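Local structure of sugar ABC transporter substrate-binding protein, BlMnBP1 (Bifidobacterium animalis subsp. lactis ATCC 27673, 6I5R) at residues T38-M43 / M338-W343; T89-Q92 / S97-I100; P240-K245 / F305-D310. The protein binds manno-oligosaccharides such as mannobiose and probably delivers them to the membrane components of an ABC transporter for uptake. All blocks are in the same frame, centred on the assembly; numbering follows the deposited sequence.

Contact 1. Residues T38-M43 / M338-W343; sequences TTITFM and MIFVKW
Phe340 reaches from helix 331-346 to strand 38-44, where it meets Ile40 and Phe42, two residues apart on the strand and both directed at the helix. The Phe340 side chain shows how a single aromatic can serve two partners in turn. Phe340 CB is already in contact, lying 4.0 Å from Ile40 CD1, the terminal methyl. From there CG stands opposite the backbone N (chi1 180°), which carries the ring away from the helix and on to Phe42. Of the ring atoms, Phe340 CE2 makes the closest approach, 3.7 Å from Phe42 CD2 and 3.9 Å from Phe42 CE2, while Phe340 CZ stays a little farther off, 4.2 Å from Phe42 CD2. The two rings form an offset edge-to-face pair: Phe340 turns its edge to the face of Phe42, with centroids 5.5 Å apart and planes at 61°. The arrangement is consistent with an alpha/beta lobe of the periplasmic-binding-protein fold; here the helix comes some 300 residues after the strand it covers. Strand 38-44 runs parallel to both of its neighbours, 73-79 and 100-102, and Ile100 of the latter touches Phe42 and Phe340 alike. Further aromatics extend the cluster, for Trp59 meets Phe42 and Phe66 meets Phe340, each edge-to-face. On the Ile40 side the ethyl branch does the work: CG1 lies between the backbone N and carbonyl carbon (chi1 59°) and the chain then extends, presenting CD1 to the helix. Ala336 and Ser337, one turn earlier on that helix, also touch Ile40.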
# COMPACT_ATOMS: atom_id res chain seq x y z
N THR A 38 31.79 2.79 2.68
CA THR A 38 31.25 1.54 2.17
C THR A 38 30.21 1.85 1.09
O THR A 38 29.86 3.01 0.82
CB THR A 38 30.65 0.70 3.29
OG1 THR A 38 30.24 -0.58 2.80
CG2 THR A 38 29.44 1.38 3.88
N THR A 39 29.71 0.77 0.51
CA THR A 39 28.65 0.82 -0.48
C THR A 39 27.52 -0.10 -0.05
O THR A 39 27.76 -1.23 0.37
CB THR A 39 29.18 0.39 -1.84
OG1 THR A 39 30.22 1.28 -2.25
CG2 THR A 39 28.08 0.41 -2.84
N ILE A 40 26.30 0.40 -0.18
CA ILE A 40 25.11 -0.37 0.13
C ILE A 40 24.23 -0.42 -1.10
O ILE A 40 24.20 0.51 -1.91
CB ILE A 40 24.37 0.22 1.34
CG1 ILE A 40 23.98 1.67 1.08
CG2 ILE A 40 25.32 0.14 2.58
CD1 ILE A 40 23.11 2.31 2.19
N THR A 41 23.51 -1.54 -1.24
CA THR A 41 22.61 -1.80 -2.34
C THR A 41 21.20 -1.67 -1.79
O THR A 41 20.85 -2.34 -0.81
CB THR A 41 22.86 -3.18 -2.96
OG1 THR A 41 24.13 -3.15 -3.62
CG2 THR A 41 21.79 -3.50 -4.01
N PHE A 42 20.41 -0.80 -2.42
CA PHE A 42 19.07 -0.43 -1.99
C PHE A 42 18.10 -0.92 -3.05
O PHE A 42 18.11 -0.40 -4.17
CB PHE A 42 19.02 1.09 -1.80
CG PHE A 42 17.63 1.67 -1.64
CD1 PHE A 42 16.59 0.94 -1.10
CD2 PHE A 42 17.38 2.99 -2.03
CE1 PHE A 42 15.35 1.50 -0.96
CE2 PHE A 42 16.12 3.56 -1.88
CZ PHE A 42 15.11 2.80 -1.35
N MET A 43 17.33 -1.97 -2.75
CA MET A 43 16.36 -2.52 -3.68
C MET A 43 15.00 -1.86 -3.43
O MET A 43 14.54 -1.82 -2.29
CB MET A 43 16.22 -4.03 -3.50
CG MET A 43 17.45 -4.88 -3.80
SD MET A 43 17.04 -6.62 -3.44
CE MET A 43 15.60 -6.85 -4.44
N MET A 338 21.25 1.82 8.08
CA MET A 338 20.32 2.41 9.04
C MET A 338 20.42 3.93 9.03
O MET A 338 19.41 4.63 9.21
CB MET A 338 20.57 1.84 10.44
CG MET A 338 19.49 2.21 11.43
SD MET A 338 19.63 1.40 13.06
CE MET A 338 19.77 -0.34 12.67
N ILE A 339 21.63 4.45 8.80
CA ILE A 339 21.80 5.88 8.58
C ILE A 339 21.01 6.33 7.35
O ILE A 339 20.28 7.32 7.40
CB ILE A 339 23.29 6.21 8.44
CG1 ILE A 339 23.99 5.89 9.77
CG2 ILE A 339 23.48 7.66 8.03
CD1 ILE A 339 25.51 6.05 9.75
N PHE A 340 21.13 5.61 6.23
CA PHE A 340 20.39 6.01 5.03
C PHE A 340 18.88 5.94 5.25
O PHE A 340 18.14 6.81 4.80
CB PHE A 340 20.81 5.14 3.84
CG PHE A 340 20.08 5.50 2.57
CD1 PHE A 340 20.35 6.69 1.92
CD2 PHE A 340 19.11 4.66 2.06
CE1 PHE A 340 19.65 7.06 0.80
CE2 PHE A 340 18.40 5.03 0.91
CZ PHE A 340 18.69 6.22 0.28
N VAL A 341 18.39 4.89 5.93
CA VAL A 341 16.96 4.83 6.21
C VAL A 341 16.53 6.01 7.07
O VAL A 341 15.50 6.65 6.83
CB VAL A 341 16.60 3.49 6.87
CG1 VAL A 341 15.18 3.53 7.42
CG2 VAL A 341 16.74 2.35 5.89
N LYS A 342 17.30 6.31 8.11
CA LYS A 342 16.90 7.43 8.95
C LYS A 342 16.95 8.74 8.17
O LYS A 342 16.10 9.61 8.36
CB LYS A 342 17.78 7.51 10.19
CG LYS A 342 17.30 8.55 11.21
CD LYS A 342 17.87 8.27 12.62
CE LYS A 342 17.22 9.13 13.68
NZ LYS A 342 17.74 8.80 15.05
N TRP A 343 17.95 8.88 7.30
CA TRP A 343 18.02 10.07 6.44
C TRP A 343 16.80 10.13 5.54
O TRP A 343 16.18 11.18 5.37
CB TRP A 343 19.33 10.08 5.61
CG TRP A 343 19.43 11.36 4.81
CD1 TRP A 343 19.87 12.58 5.25
CD2 TRP A 343 18.98 11.57 3.47
NE1 TRP A 343 19.76 13.52 4.26
CE2 TRP A 343 19.22 12.92 3.15
CE3 TRP A 343 18.43 10.74 2.49
CZ2 TRP A 343 18.88 13.48 1.91
CZ3 TRP A 343 18.13 11.29 1.24
CH2 TRP A 343 18.35 12.64 0.97

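Contact 2. Residues T89-Q92 / S97-I100; sequences TRLQ and SWDI
Arg90 reaches Ser97 through a chain bent at chi2 (-85°) and chi3 (-68°), which turns its guanidinium toward the loop, while Ser97 sets OG between its own backbone N and carbonyl carbon to meet it. The grip is side-on: Arg90 NE lies 3.2 Å and Arg90 NH2 3.3 Å from Ser97 OG, both donating to that one oxygen, which sits near the guanidinium plane. Arg90 NH2 also makes a weak bond to Ser97 O at 2.8 Å, bent to 121° at the hydrogen. The hydroxyl is further tied to Asn95 OD1, and NH1 of Arg90 to Gln78 OE1. One residue on, Leu91 CD2 packs 3.6 Å from Trp98 CZ2, and a water bridges the two segments, donating to Arg90 O and accepting from Trp98 NE1 at 2.7 Å. The whole ties helix 83-93 to the loop that leads from it into strand 100-102, as in the alpha/beta lobes of this fold. With an alanine here the NE and NH2 donors to Ser97 and the NH1 donor to Gln78 OE1 are gone, and the loop would probably be less firmly tied to the helix. The bonds are probably strengthened by the charge of the guanidinium, though the acceptors are neutral and there is no salt bridge between the segments.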
# COMPACT_ATOMS: atom_id res chain seq x y z
N THR A 89 12.21 -13.47 -3.76
CA THR A 89 13.25 -14.37 -4.23
C THR A 89 14.61 -14.04 -3.63
O THR A 89 15.31 -14.93 -3.12
CB THR A 89 13.29 -14.32 -5.76
OG1 THR A 89 12.05 -14.83 -6.28
CG2 THR A 89 14.46 -15.16 -6.28
N ARG A 90 15.01 -12.77 -3.66
CA ARG A 90 16.31 -12.42 -3.09
C ARG A 90 16.34 -12.70 -1.60
O ARG A 90 17.34 -13.17 -1.07
CB ARG A 90 16.67 -10.96 -3.36
CG ARG A 90 16.82 -10.66 -4.85
CD ARG A 90 18.21 -10.97 -5.41
NE ARG A 90 19.21 -10.07 -4.87
CZ ARG A 90 19.50 -8.86 -5.36
NH1 ARG A 90 18.84 -8.40 -6.41
NH2 ARG A 90 20.44 -8.12 -4.79
N LEU A 91 15.24 -12.40 -0.91
CA LEU A 91 15.17 -12.71 0.52
C LEU A 91 15.37 -14.19 0.78
O LEU A 91 16.09 -14.57 1.70
CB LEU A 91 13.84 -12.26 1.11
CG LEU A 91 13.77 -11.09 2.08
CD1 LEU A 91 12.34 -11.03 2.67
CD2 LEU A 91 14.81 -11.16 3.14
N GLN A 92 14.77 -15.06 -0.03
CA GLN A 92 14.89 -16.48 0.24
C GLN A 92 16.23 -17.07 -0.17
O GLN A 92 16.52 -18.23 0.17
CB GLN A 92 13.75 -17.23 -0.46
CG GLN A 92 12.41 -16.68 -0.00
CD GLN A 92 11.25 -17.13 -0.84
OE1 GLN A 92 11.42 -17.52 -2.01
NE2 GLN A 92 10.05 -17.08 -0.27
N SER A 97 23.66 -9.98 -0.84
CA SER A 97 23.63 -9.27 -2.12
C SER A 97 22.78 -8.02 -2.11
O SER A 97 22.63 -7.38 -3.15
CB SER A 97 23.09 -10.18 -3.21
OG SER A 97 21.74 -10.50 -2.94
N TRP A 98 22.14 -7.70 -1.00
CA TRP A 98 21.33 -6.51 -0.86
C TRP A 98 21.57 -6.02 0.55
O TRP A 98 21.93 -6.80 1.42
CB TRP A 98 19.83 -6.78 -1.11
CG TRP A 98 19.29 -7.81 -0.18
CD1 TRP A 98 19.40 -9.17 -0.30
CD2 TRP A 98 18.56 -7.58 1.03
NE1 TRP A 98 18.79 -9.79 0.76
CE2 TRP A 98 18.28 -8.84 1.60
CE3 TRP A 98 18.13 -6.43 1.69
CZ2 TRP A 98 17.59 -8.97 2.79
CZ3 TRP A 98 17.44 -6.57 2.88
CH2 TRP A 98 17.17 -7.84 3.41
N ASP A 99 21.39 -4.74 0.77
CA ASP A 99 21.58 -4.17 2.09
C ASP A 99 20.31 -3.59 2.66
O ASP A 99 20.04 -3.77 3.85
CB ASP A 99 22.65 -3.09 2.02
CG ASP A 99 24.01 -3.67 1.63
OD1 ASP A 99 24.64 -4.33 2.49
OD2 ASP A 99 24.42 -3.49 0.46
N ILE A 100 19.53 -2.91 1.84
CA ILE A 100 18.19 -2.44 2.17
C ILE A 100 17.26 -2.90 1.06
O ILE A 100 17.59 -2.75 -0.12
CB ILE A 100 18.10 -0.91 2.25
CG1 ILE A 100 19.01 -0.33 3.31
CG2 ILE A 100 16.63 -0.47 2.50
CD1 ILE A 100 19.31 1.12 3.02
O HOH W 1 19.04 -12.47 1.02

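Contact 3. Residues P240-K245 / F305-D310; sequences PYAVYK and FPITVD
Ile307 CD1 rests against two neighbouring side chains of helix 239-252, lying 3.6 Å from Val243 CG2 and 4.0 Å from Ala242 CB. The second branch of Val243 has a different partner: Val243 CG1 comes obliquely to the ring of Phe305, 4.2 Å from its far carbon CZ. A beta-branched residue thus divides its methyls between two neighbours, and its torsion accounts for the division, since CG1 is anti to the backbone N (chi1 174°), whereas CG2 is anti to the carbonyl carbon, beside the backbone N, and faces the isoleucine. The side chains of Val243 and Ile307 meet at about a right angle, so the contact is made by methyl groups and not along the lengths of the chains. All four touching residues are buried and apolar. Between the two contributors from the loop, Pro306 is the centre of an inverse gamma turn, closed by a backbone bond from Ile307 N to Phe305 O of 2.8 Å. This kink follows strand 300-304 and leads toward strand 314-325, so the contact packs a connection between strands of the mixed sheet against helix 239-252. Residues of the turn also lie against the Phe305 ring: Pro306 CD is over one face, 3.3 Å above the plane and displaced toward the rim, and Ile307 CG1 sits at the ring edge. Farther out, Tyr206 meets the Phe305 ring with planes at about 45°, and Ile152 of strand 139-155 touches both Phe305 and Pro306. On the helix, Tyr241 and Tyr244 pack on helix 425-443, joining this layer to the C-terminal helix.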
# COMPACT_ATOMS: atom_id res chain seq x y z
N PRO A 240 -15.97 -6.23 4.16
CA PRO A 240 -15.21 -6.61 2.96
C PRO A 240 -16.07 -6.99 1.76
O PRO A 240 -15.71 -6.67 0.63
CB PRO A 240 -14.35 -7.78 3.46
CG PRO A 240 -14.11 -7.42 4.91
CD PRO A 240 -15.41 -6.80 5.39
N TYR A 241 -17.19 -7.69 1.97
CA TYR A 241 -18.07 -8.05 0.86
C TYR A 241 -18.38 -6.86 -0.03
O TYR A 241 -18.39 -6.97 -1.26
CB TYR A 241 -19.36 -8.67 1.43
CG TYR A 241 -20.42 -9.04 0.42
CD1 TYR A 241 -21.32 -8.07 -0.03
CD2 TYR A 241 -20.54 -10.33 -0.09
CE1 TYR A 241 -22.29 -8.39 -0.96
CE2 TYR A 241 -21.50 -10.65 -1.04
CZ TYR A 241 -22.39 -9.66 -1.45
OH TYR A 241 -23.38 -9.92 -2.37
N ALA A 242 -18.66 -5.70 0.57
CA ALA A 242 -19.07 -4.58 -0.25
C ALA A 242 -17.93 -4.09 -1.12
O ALA A 242 -18.17 -3.47 -2.16
CB ALA A 242 -19.59 -3.44 0.62
N VAL A 243 -16.69 -4.29 -0.68
CA VAL A 243 -15.54 -3.85 -1.45
C VAL A 243 -15.38 -4.71 -2.68
O VAL A 243 -15.28 -4.22 -3.81
CB VAL A 243 -14.27 -3.88 -0.58
CG1 VAL A 243 -13.03 -3.56 -1.41
CG2 VAL A 243 -14.41 -2.93 0.58
N TYR A 244 -15.32 -6.02 -2.48
CA TYR A 244 -15.11 -6.93 -3.60
C TYR A 244 -16.28 -6.91 -4.56
O TYR A 244 -16.08 -7.08 -5.76
CB TYR A 244 -14.87 -8.34 -3.09
CG TYR A 244 -13.63 -8.45 -2.22
CD1 TYR A 244 -12.38 -8.12 -2.73
CD2 TYR A 244 -13.71 -8.85 -0.91
CE1 TYR A 244 -11.25 -8.21 -1.93
CE2 TYR A 244 -12.60 -8.92 -0.11
CZ TYR A 244 -11.37 -8.62 -0.63
OH TYR A 244 -10.26 -8.73 0.19
N LYS A 245 -17.50 -6.73 -4.04
CA LYS A 245 -18.66 -6.60 -4.92
C LYS A 245 -18.60 -5.30 -5.73
O LYS A 245 -19.16 -5.23 -6.82
CB LYS A 245 -19.95 -6.65 -4.10
CG LYS A 245 -21.23 -6.48 -4.91
CD LYS A 245 -22.43 -6.69 -3.98
CE LYS A 245 -23.72 -7.05 -4.77
NZ LYS A 245 -24.15 -5.91 -5.62
N PHE A 305 -12.85 5.87 -0.68
CA PHE A 305 -13.57 4.74 -1.24
C PHE A 305 -15.05 4.88 -0.87
O PHE A 305 -15.37 5.28 0.25
CB PHE A 305 -13.03 3.39 -0.71
CG PHE A 305 -13.56 2.18 -1.48
CD1 PHE A 305 -14.72 1.53 -1.06
CD2 PHE A 305 -12.94 1.72 -2.63
CE1 PHE A 305 -15.23 0.46 -1.76
CE2 PHE A 305 -13.45 0.65 -3.33
CZ PHE A 305 -14.60 0.01 -2.89
N PRO A 306 -15.96 4.55 -1.76
CA PRO A 306 -17.39 4.84 -1.51
C PRO A 306 -18.10 3.82 -0.62
O PRO A 306 -18.99 3.10 -1.03
CB PRO A 306 -17.96 4.86 -2.94
CG PRO A 306 -17.06 3.91 -3.70
CD PRO A 306 -15.71 4.06 -3.13
N ILE A 307 -17.67 3.78 0.63
CA ILE A 307 -18.39 3.09 1.68
C ILE A 307 -18.60 4.07 2.82
O ILE A 307 -17.70 4.85 3.15
CB ILE A 307 -17.65 1.82 2.18
CG1 ILE A 307 -17.77 0.70 1.13
CG2 ILE A 307 -18.22 1.31 3.48
CD1 ILE A 307 -17.00 -0.57 1.44
N THR A 308 -19.81 4.06 3.37
CA THR A 308 -20.16 4.84 4.54
C THR A 308 -20.56 3.87 5.64
O THR A 308 -21.35 2.94 5.42
CB THR A 308 -21.29 5.82 4.23
OG1 THR A 308 -20.90 6.69 3.16
CG2 THR A 308 -21.63 6.66 5.46
N VAL A 309 -20.00 4.08 6.82
CA VAL A 309 -20.24 3.23 7.99
C VAL A 309 -21.00 4.07 9.01
O VAL A 309 -20.42 4.99 9.60
CB VAL A 309 -18.93 2.68 8.57
CG1 VAL A 309 -19.18 1.90 9.84
CG2 VAL A 309 -18.26 1.79 7.54
N ASP A 310 -22.27 3.73 9.24
CA ASP A 310 -23.09 4.43 10.24
C ASP A 310 -22.96 5.94 10.07
O ASP A 310 -22.73 6.69 11.03
CB ASP A 310 -22.68 4.01 11.65
CG ASP A 310 -23.61 4.54 12.73
OD1 ASP A 310 -24.77 4.91 12.42
OD2 ASP A 310 -23.16 4.59 13.89

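Contacts 1 and 2 lie on the same side of the chain's centre, probably in one lobe, with centres about 14 Å apart, and they touch directly: Thr41 N lies 2.7 Å from Asp99 OD2 and Met43 N 2.8 Å from Ile100 O, both probable hydrogen bonds. Contact 3 lies on the opposite side, its centre about 40 Å from that of contact 1 and about 37 Å from that of contact 2. Mannobiose is bound in the pocket, with the Phe42 side chain about 10 Å from a mannose unit; strand 38-44 leads directly to the pocket residues Asn45, Arg46, Thr47 and Asp48. Along the chain, contacts 2 and 3 both fall inside the loop closed by contact 1.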